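Local coordinates for universal stress protein (PDB 5AHW), which binds the second messenger cyclic AMP as a homodimer of the universal stress protein family and probably takes part in mycobacterial signalling, at residues B[108-118]-B[137-147]. Residues are numbered along the deposited sequence; the frame is centred on the assembly and turned at random.
Sequences ADLLVVGNVGL and SKTDVLIVHTS. With CMP (adenosine-3',5'-cyclic-monophosphate), chain K.
With chi1 of N115 at 74°, CG is tucked between the backbone N and the carbonyl carbon, and S147 holds its OG in the same way (chi1 67°); these torsions turn amide and hydroxyl toward each other. S147 OG donates to N115 OD1 across 2.6 Å, from above the carbonyl plane, while the T146 and S147 amides add weak bonds to that oxygen. The other half of the amide faces the chain terminus: N115 ND2 bonds S147 O at 3.0 Å, nearly straight (168°), with that carboxylate oxygen in the amide plane. Asparagine suits the place because one flat group both accepts and donates, which fixes its rotation.

Strands 110-114 and 140-144 run parallel. L111 and V113 each give and take a backbone bond, V113 N meeting L142 O at 3.0 Å. V112 CG1 touches V144 CG2 at 3.6 Å, on the face covered by helix 15-31; on the other, V113 CG2 lies beside I143 CG1, under helix 129-136. Branched apolar side chains suit a buried sheet packed on both faces. Beyond strand 140-144 the sheet continues antiparallel into the second subunit.

G114 lacks a side chain, leaving the phosphate of cyclic AMP close to the backbone, and V116 N donates to its O5' (3.1 Å). T146 OG1 lies 2.6 Å from phosphate O1P and also reaches N115 OD1. The N115 bonds tie the C-terminal residues to the nucleotide-binding loop, probably positioning T146 beside the phosphate.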
ATOM      1  N   ALA B 108       2.568  -1.988  14.130  1.00 37.24           N
ATOM      2  CA  ALA B 108       3.098  -2.100  12.766  1.00 37.18           C
ATOM      3  C   ALA B 108       3.040  -0.749  12.049  1.00 35.81           C
ATOM      4  O   ALA B 108       2.140   0.018  12.266  1.00 35.50           O
ATOM      5  CB  ALA B 108       2.297  -3.097  11.989  1.00 36.13           C
ATOM      6  N   ASP B 109       4.028  -0.459  11.224  1.00 36.01           N
ATOM      7  CA  ASP B 109       4.067   0.768  10.470  1.00 35.23           C
ATOM      8  C   ASP B 109       3.393   0.505   9.154  1.00 33.66           C
ATOM      9  O   ASP B 109       2.941   1.435   8.485  1.00 33.43           O
ATOM     10  CB  ASP B 109       5.523   1.142  10.193  1.00 37.79           C
ATOM     11  CG  ASP B 109       6.313   1.292  11.433  1.00 40.19           C
ATOM     12  OD1 ASP B 109       5.925   2.160  12.226  1.00 43.05           O
ATOM     13  OD2 ASP B 109       7.287   0.549  11.654  1.00 41.63           O
ATOM     14  N   LEU B 110       3.362  -0.754   8.739  1.00 31.60           N
ATOM     15  CA  LEU B 110       2.710  -1.092   7.486  1.00 30.69           C
ATOM     16  C   LEU B 110       2.153  -2.518   7.501  1.00 29.53           C
ATOM     17  O   LEU B 110       2.777  -3.464   7.984  1.00 31.09           O
ATOM     18  CB  LEU B 110       3.721  -0.960   6.349  1.00 30.09           C
ATOM     19  CG  LEU B 110       3.285  -1.380   4.938  1.00 30.37           C
ATOM     20  CD1 LEU B 110       2.358  -0.322   4.388  1.00 29.49           C
ATOM     21  CD2 LEU B 110       4.475  -1.596   4.015  1.00 30.86           C
ATOM     22  N   LEU B 111       0.995  -2.652   6.907  1.00 27.66           N
ATOM     23  CA  LEU B 111       0.347  -3.919   6.739  1.00 27.09           C
ATOM     24  C   LEU B 111       0.177  -4.210   5.241  1.00 26.04           C
ATOM     25  O   LEU B 111      -0.308  -3.375   4.504  1.00 25.63           O
ATOM     26  CB  LEU B 111      -1.006  -3.750   7.422  1.00 27.82           C
ATOM     27  CG  LEU B 111      -1.964  -4.891   7.493  1.00 29.60           C
ATOM     28  CD1 LEU B 111      -1.292  -6.248   7.733  1.00 31.54           C
ATOM     29  CD2 LEU B 111      -2.852  -4.477   8.634  1.00 31.09           C
ATOM     30  N   VAL B 112       0.607  -5.377   4.776  1.00 25.53           N
ATOM     31  CA  VAL B 112       0.586  -5.699   3.389  1.00 24.75           C
ATOM     32  C   VAL B 112      -0.363  -6.875   3.114  1.00 24.30           C
ATOM     33  O   VAL B 112      -0.332  -7.930   3.778  1.00 24.31           O
ATOM     34  CB  VAL B 112       2.000  -6.085   2.963  1.00 26.68           C
ATOM     35  CG1 VAL B 112       2.092  -6.357   1.457  1.00 26.50           C
ATOM     36  CG2 VAL B 112       2.953  -4.965   3.330  1.00 27.91           C
ATOM     37  N   VAL B 113      -1.213  -6.694   2.106  1.00 24.13           N
ATOM     38  CA  VAL B 113      -2.096  -7.708   1.589  1.00 23.48           C
ATOM     39  C   VAL B 113      -2.089  -7.693   0.052  1.00 23.96           C
ATOM     40  O   VAL B 113      -1.761  -6.693  -0.565  1.00 25.52           O
ATOM     41  CB  VAL B 113      -3.557  -7.511   2.127  1.00 23.49           C
ATOM     42  CG1 VAL B 113      -3.656  -7.717   3.634  1.00 24.17           C
ATOM     43  CG2 VAL B 113      -4.100  -6.145   1.830  1.00 24.00           C
ATOM     44  N   GLY B 114      -2.405  -8.812  -0.579  1.00 24.08           N
ATOM     45  CA  GLY B 114      -2.785  -8.832  -2.005  1.00 23.91           C
ATOM     46  C   GLY B 114      -4.189  -8.337  -2.203  1.00 23.53           C
ATOM     47  O   GLY B 114      -4.868  -7.958  -1.229  1.00 22.36           O
ATOM     48  N   ASN B 115      -4.650  -8.393  -3.453  1.00 24.26           N
ATOM     49  CA  ASN B 115      -5.849  -7.715  -3.880  1.00 24.49           C
ATOM     50  C   ASN B 115      -6.952  -8.627  -4.283  1.00 26.05           C
ATOM     51  O   ASN B 115      -7.951  -8.186  -4.838  1.00 28.24           O
ATOM     52  CB  ASN B 115      -5.483  -6.805  -5.073  1.00 25.50           C
ATOM     53  CG  ASN B 115      -5.225  -7.565  -6.380  1.00 26.63           C
ATOM     54  OD1 ASN B 115      -4.856  -8.759  -6.427  1.00 26.97           O
ATOM     55  ND2 ASN B 115      -5.388  -6.858  -7.472  1.00 29.11           N
ATOM     56  N   VAL B 116      -6.782  -9.919  -4.072  1.00 28.15           N
ATOM     57  CA  VAL B 116      -7.772 -10.888  -4.533  1.00 28.18           C
ATOM     58  C   VAL B 116      -9.040 -10.537  -3.841  1.00 28.89           C
ATOM     59  O   VAL B 116      -9.066 -10.369  -2.647  1.00 26.74           O
ATOM     60  CB  VAL B 116      -7.338 -12.326  -4.230  1.00 28.70           C
ATOM     61  CG1 VAL B 116      -8.452 -13.331  -4.487  1.00 29.11           C
ATOM     62  CG2 VAL B 116      -6.103 -12.655  -5.063  1.00 29.90           C
ATOM     63  N   GLY B 117     -10.109 -10.393  -4.603  1.00 29.83           N
ATOM     64  CA  GLY B 117     -11.425 -10.149  -4.034  1.00 28.95           C
ATOM     65  C   GLY B 117     -11.911  -8.713  -4.144  1.00 29.48           C
ATOM     66  O   GLY B 117     -13.136  -8.457  -4.060  1.00 27.85           O
ATOM     67  N   LEU B 118     -10.999  -7.775  -4.447  1.00 27.53           N
ATOM     68  CA  LEU B 118     -11.377  -6.395  -4.460  1.00 28.57           C
ATOM     69  C   LEU B 118     -12.273  -6.007  -5.595  1.00 32.32           C
ATOM     70  O   LEU B 118     -12.895  -4.953  -5.571  1.00 37.81           O
ATOM     71  CB  LEU B 118     -10.104  -5.528  -4.678  1.00 29.74           C
ATOM     72  CG  LEU B 118      -9.260  -5.044  -3.566  1.00 29.37           C
ATOM     73  CD1 LEU B 118      -8.337  -3.978  -4.155  1.00 29.07           C
ATOM     74  CD2 LEU B 118     -10.156  -4.532  -2.432  1.00 29.10           C
ATOM     75  N   SER B 137      -7.873  -0.754   9.204  1.00 27.98           N
ATOM     76  CA  SER B 137      -6.516  -0.521   9.667  1.00 30.11           C
ATOM     77  C   SER B 137      -6.322   0.871  10.236  1.00 29.28           C
ATOM     78  O   SER B 137      -6.908   1.835   9.780  1.00 30.48           O
ATOM     79  CB  SER B 137      -5.580  -0.811   8.490  1.00 30.91           C
ATOM     80  OG  SER B 137      -4.243  -0.791   8.918  1.00 39.68           O
ATOM     81  N   LYS B 138      -5.472   0.985  11.228  1.00 29.79           N
ATOM     82  CA  LYS B 138      -5.059   2.279  11.746  1.00 32.75           C
ATOM     83  C   LYS B 138      -3.624   2.516  11.319  1.00 31.76           C
ATOM     84  O   LYS B 138      -3.006   3.356  11.877  1.00 33.49           O
ATOM     85  CB  LYS B 138      -5.154   2.340  13.335  1.00 37.50           C
ATOM     86  CG  LYS B 138      -6.604   2.050  13.877  1.00 41.57           C
ATOM     87  CD  LYS B 138      -6.863   2.328  15.369  1.00 49.29           C
ATOM     88  CE  LYS B 138      -5.796   1.743  16.300  1.00 55.11           C
ATOM     89  NZ  LYS B 138      -6.264   1.622  17.745  1.00 64.55           N
ATOM     90  N   THR B 139      -3.069   1.718  10.419  1.00 30.09           N
ATOM     91  CA  THR B 139      -1.781   1.992   9.853  1.00 31.62           C
ATOM     92  C   THR B 139      -1.820   2.094   8.289  1.00 28.65           C
ATOM     93  O   THR B 139      -2.840   1.924   7.648  1.00 28.75           O
ATOM     94  CB  THR B 139      -0.802   0.886  10.225  1.00 33.37           C
ATOM     95  OG1 THR B 139      -1.177  -0.299   9.522  1.00 35.24           O
ATOM     96  CG2 THR B 139      -0.959   0.545  11.587  1.00 36.88           C
ATOM     97  N   ASP B 140      -0.673   2.337   7.700  1.00 28.73           N
ATOM     98  CA  ASP B 140      -0.530   2.340   6.237  1.00 29.26           C
ATOM     99  C   ASP B 140      -0.844   0.959   5.749  1.00 27.98           C
ATOM    100  O   ASP B 140      -0.513  -0.013   6.394  1.00 29.04           O
ATOM    101  CB  ASP B 140       0.905   2.646   5.819  1.00 30.47           C
ATOM    102  CG  ASP B 140       1.326   4.076   6.076  1.00 31.91           C
ATOM    103  OD1 ASP B 140       0.467   4.879   6.570  1.00 31.30           O
ATOM    104  OD2 ASP B 140       2.526   4.397   5.685  1.00 33.29           O
ATOM    105  N   VAL B 141      -1.501   0.876   4.623  1.00 27.73           N
ATOM    106  CA  VAL B 141      -1.794  -0.408   4.020  1.00 27.11           C
ATOM    107  C   VAL B 141      -1.293  -0.453   2.588  1.00 26.57           C
ATOM    108  O   VAL B 141      -1.665   0.399   1.795  1.00 27.25           O
ATOM    109  CB  VAL B 141      -3.296  -0.656   4.034  1.00 25.43           C
ATOM    110  CG1 VAL B 141      -3.631  -1.901   3.272  1.00 25.86           C
ATOM    111  CG2 VAL B 141      -3.717  -0.886   5.485  1.00 27.64           C
ATOM    112  N   LEU B 142      -0.512  -1.471   2.262  1.00 26.46           N
ATOM    113  CA  LEU B 142      -0.084  -1.687   0.896  1.00 27.25           C
ATOM    114  C   LEU B 142      -0.963  -2.830   0.340  1.00 26.80           C
ATOM    115  O   LEU B 142      -0.974  -3.942   0.854  1.00 24.84           O
ATOM    116  CB  LEU B 142       1.369  -2.115   0.841  1.00 27.97           C
ATOM    117  CG  LEU B 142       1.978  -2.365  -0.523  1.00 29.19           C
ATOM    118  CD1 LEU B 142       2.030  -1.054  -1.334  1.00 29.66           C
ATOM    119  CD2 LEU B 142       3.412  -2.935  -0.438  1.00 29.98           C
ATOM    120  N   ILE B 143      -1.615  -2.535  -0.761  1.00 27.39           N
ATOM    121  CA  ILE B 143      -2.348  -3.502  -1.514  1.00 27.23           C
ATOM    122  C   ILE B 143      -1.552  -3.841  -2.706  1.00 27.23           C
ATOM    123  O   ILE B 143      -1.441  -3.047  -3.584  1.00 27.01           O
ATOM    124  CB  ILE B 143      -3.754  -2.949  -1.849  1.00 29.49           C
ATOM    125  CG1 ILE B 143      -4.549  -2.771  -0.523  1.00 29.78           C
ATOM    126  CG2 ILE B 143      -4.521  -3.931  -2.770  1.00 29.18           C
ATOM    127  CD1 ILE B 143      -5.919  -2.188  -0.723  1.00 31.24           C
ATOM    128  N   VAL B 144      -0.946  -5.024  -2.695  1.00 27.59           N
ATOM    129  CA  VAL B 144      -0.105  -5.499  -3.778  1.00 28.30           C
ATOM    130  C   VAL B 144      -0.979  -6.008  -4.902  1.00 29.95           C
ATOM    131  O   VAL B 144      -1.957  -6.727  -4.622  1.00 28.91           O
ATOM    132  CB  VAL B 144       0.787  -6.641  -3.265  1.00 27.69           C
ATOM    133  CG1 VAL B 144       1.655  -7.213  -4.397  1.00 28.17           C
ATOM    134  CG2 VAL B 144       1.644  -6.113  -2.109  1.00 28.21           C
ATOM    135  N   HIS B 145      -0.702  -5.618  -6.162  1.00 32.91           N
ATOM    136  CA  HIS B 145      -1.539  -6.064  -7.282  1.00 34.35           C
ATOM    137  C   HIS B 145      -1.167  -7.504  -7.641  1.00 34.59           C
ATOM    138  O   HIS B 145      -0.279  -7.744  -8.419  1.00 39.44           O
ATOM    139  CB  HIS B 145      -1.327  -5.184  -8.516  1.00 40.73           C
ATOM    140  CG  HIS B 145      -2.478  -5.213  -9.471  1.00 44.04           C
ATOM    141  ND1 HIS B 145      -2.385  -5.731 -10.752  1.00 48.39           N
ATOM    142  CD2 HIS B 145      -3.751  -4.768  -9.330  1.00 45.04           C
ATOM    143  CE1 HIS B 145      -3.561  -5.616 -11.349  1.00 49.08           C
ATOM    144  NE2 HIS B 145      -4.406  -5.032 -10.509  1.00 48.61           N
ATOM    145  N   THR B 146      -1.858  -8.482  -7.101  1.00 31.31           N
ATOM    146  CA  THR B 146      -1.429  -9.857  -7.233  1.00 30.23           C
ATOM    147  C   THR B 146      -2.361 -10.614  -8.135  1.00 30.39           C
ATOM    148  O   THR B 146      -2.093 -11.746  -8.498  1.00 30.98           O
ATOM    149  CB  THR B 146      -1.459 -10.550  -5.847  1.00 28.88           C
ATOM    150  OG1 THR B 146      -2.784 -10.451  -5.281  1.00 27.44           O
ATOM    151  CG2 THR B 146      -0.434  -9.912  -4.927  1.00 28.02           C
ATOM    152  N   SER B 147      -3.459  -9.989  -8.488  1.00 31.99           N
ATOM    153  CA  SER B 147      -4.452 -10.612  -9.409  1.00 34.41           C
ATOM    154  C   SER B 147      -5.245  -9.563 -10.195  1.00 35.26           C
ATOM    155  O   SER B 147      -5.179  -8.331 -10.040  1.00 35.18           O
ATOM    156  CB  SER B 147      -5.406 -11.427  -8.615  1.00 34.38           C
ATOM    157  OG  SER B 147      -6.174 -10.545  -7.800  1.00 35.58           O
ATOM    158  OXT SER B 147      -5.990  -9.940 -11.063  1.00 38.70           O
TER
HETATM  159  P   CMP K1148      -3.948 -12.401  -2.095  1.00 30.68           P
HETATM  160  O1P CMP K1148      -2.963 -11.962  -3.172  1.00 30.29           O
HETATM  161  O2P CMP K1148      -4.267 -13.816  -2.243  1.00 27.24           O
HETATM  162  O5' CMP K1148      -5.226 -11.483  -1.965  1.00 28.45           O
HETATM  163  C5' CMP K1148      -6.068 -11.362  -0.793  1.00 32.74           C
HETATM  164  C4' CMP K1148      -5.143 -11.264   0.388  1.00 28.98           C
HETATM  165  O4' CMP K1148      -5.800 -11.332   1.641  1.00 33.95           O
HETATM  166  C3' CMP K1148      -4.142 -12.355   0.460  1.00 30.23           C
HETATM  167  O3' CMP K1148      -3.252 -12.215  -0.638  1.00 28.99           O
HETATM  168  C2' CMP K1148      -3.569 -12.174   1.873  1.00 30.09           C
HETATM  169  O2' CMP K1148      -2.634 -11.092   1.986  1.00 29.70           O
HETATM  170  C1' CMP K1148      -4.865 -11.808   2.615  1.00 29.50           C
HETATM  171  N9  CMP K1148      -5.371 -13.056   3.235  1.00 32.03           N
HETATM  172  C8  CMP K1148      -6.358 -13.852   2.781  1.00 31.23           C
HETATM  173  N7  CMP K1148      -6.497 -14.935   3.560  1.00 29.27           N
HETATM  174  C5  CMP K1148      -5.616 -14.835   4.527  1.00 31.18           C
HETATM  175  C6  CMP K1148      -5.250 -15.617   5.722  1.00 31.36           C
HETATM  176  N6  CMP K1148      -5.898 -16.742   5.990  1.00 30.39           N
HETATM  177  N1  CMP K1148      -4.256 -15.173   6.504  1.00 29.28           N
HETATM  178  C2  CMP K1148      -3.586 -14.044   6.251  1.00 30.83           C
HETATM  179  N3  CMP K1148      -3.852 -13.280   5.170  1.00 31.13           N
HETATM  180  C4  CMP K1148      -4.840 -13.620   4.303  1.00 32.02           C
HETATM  181  O   HOH W   1      -9.322 -10.998  -7.687  1.00 54.71           O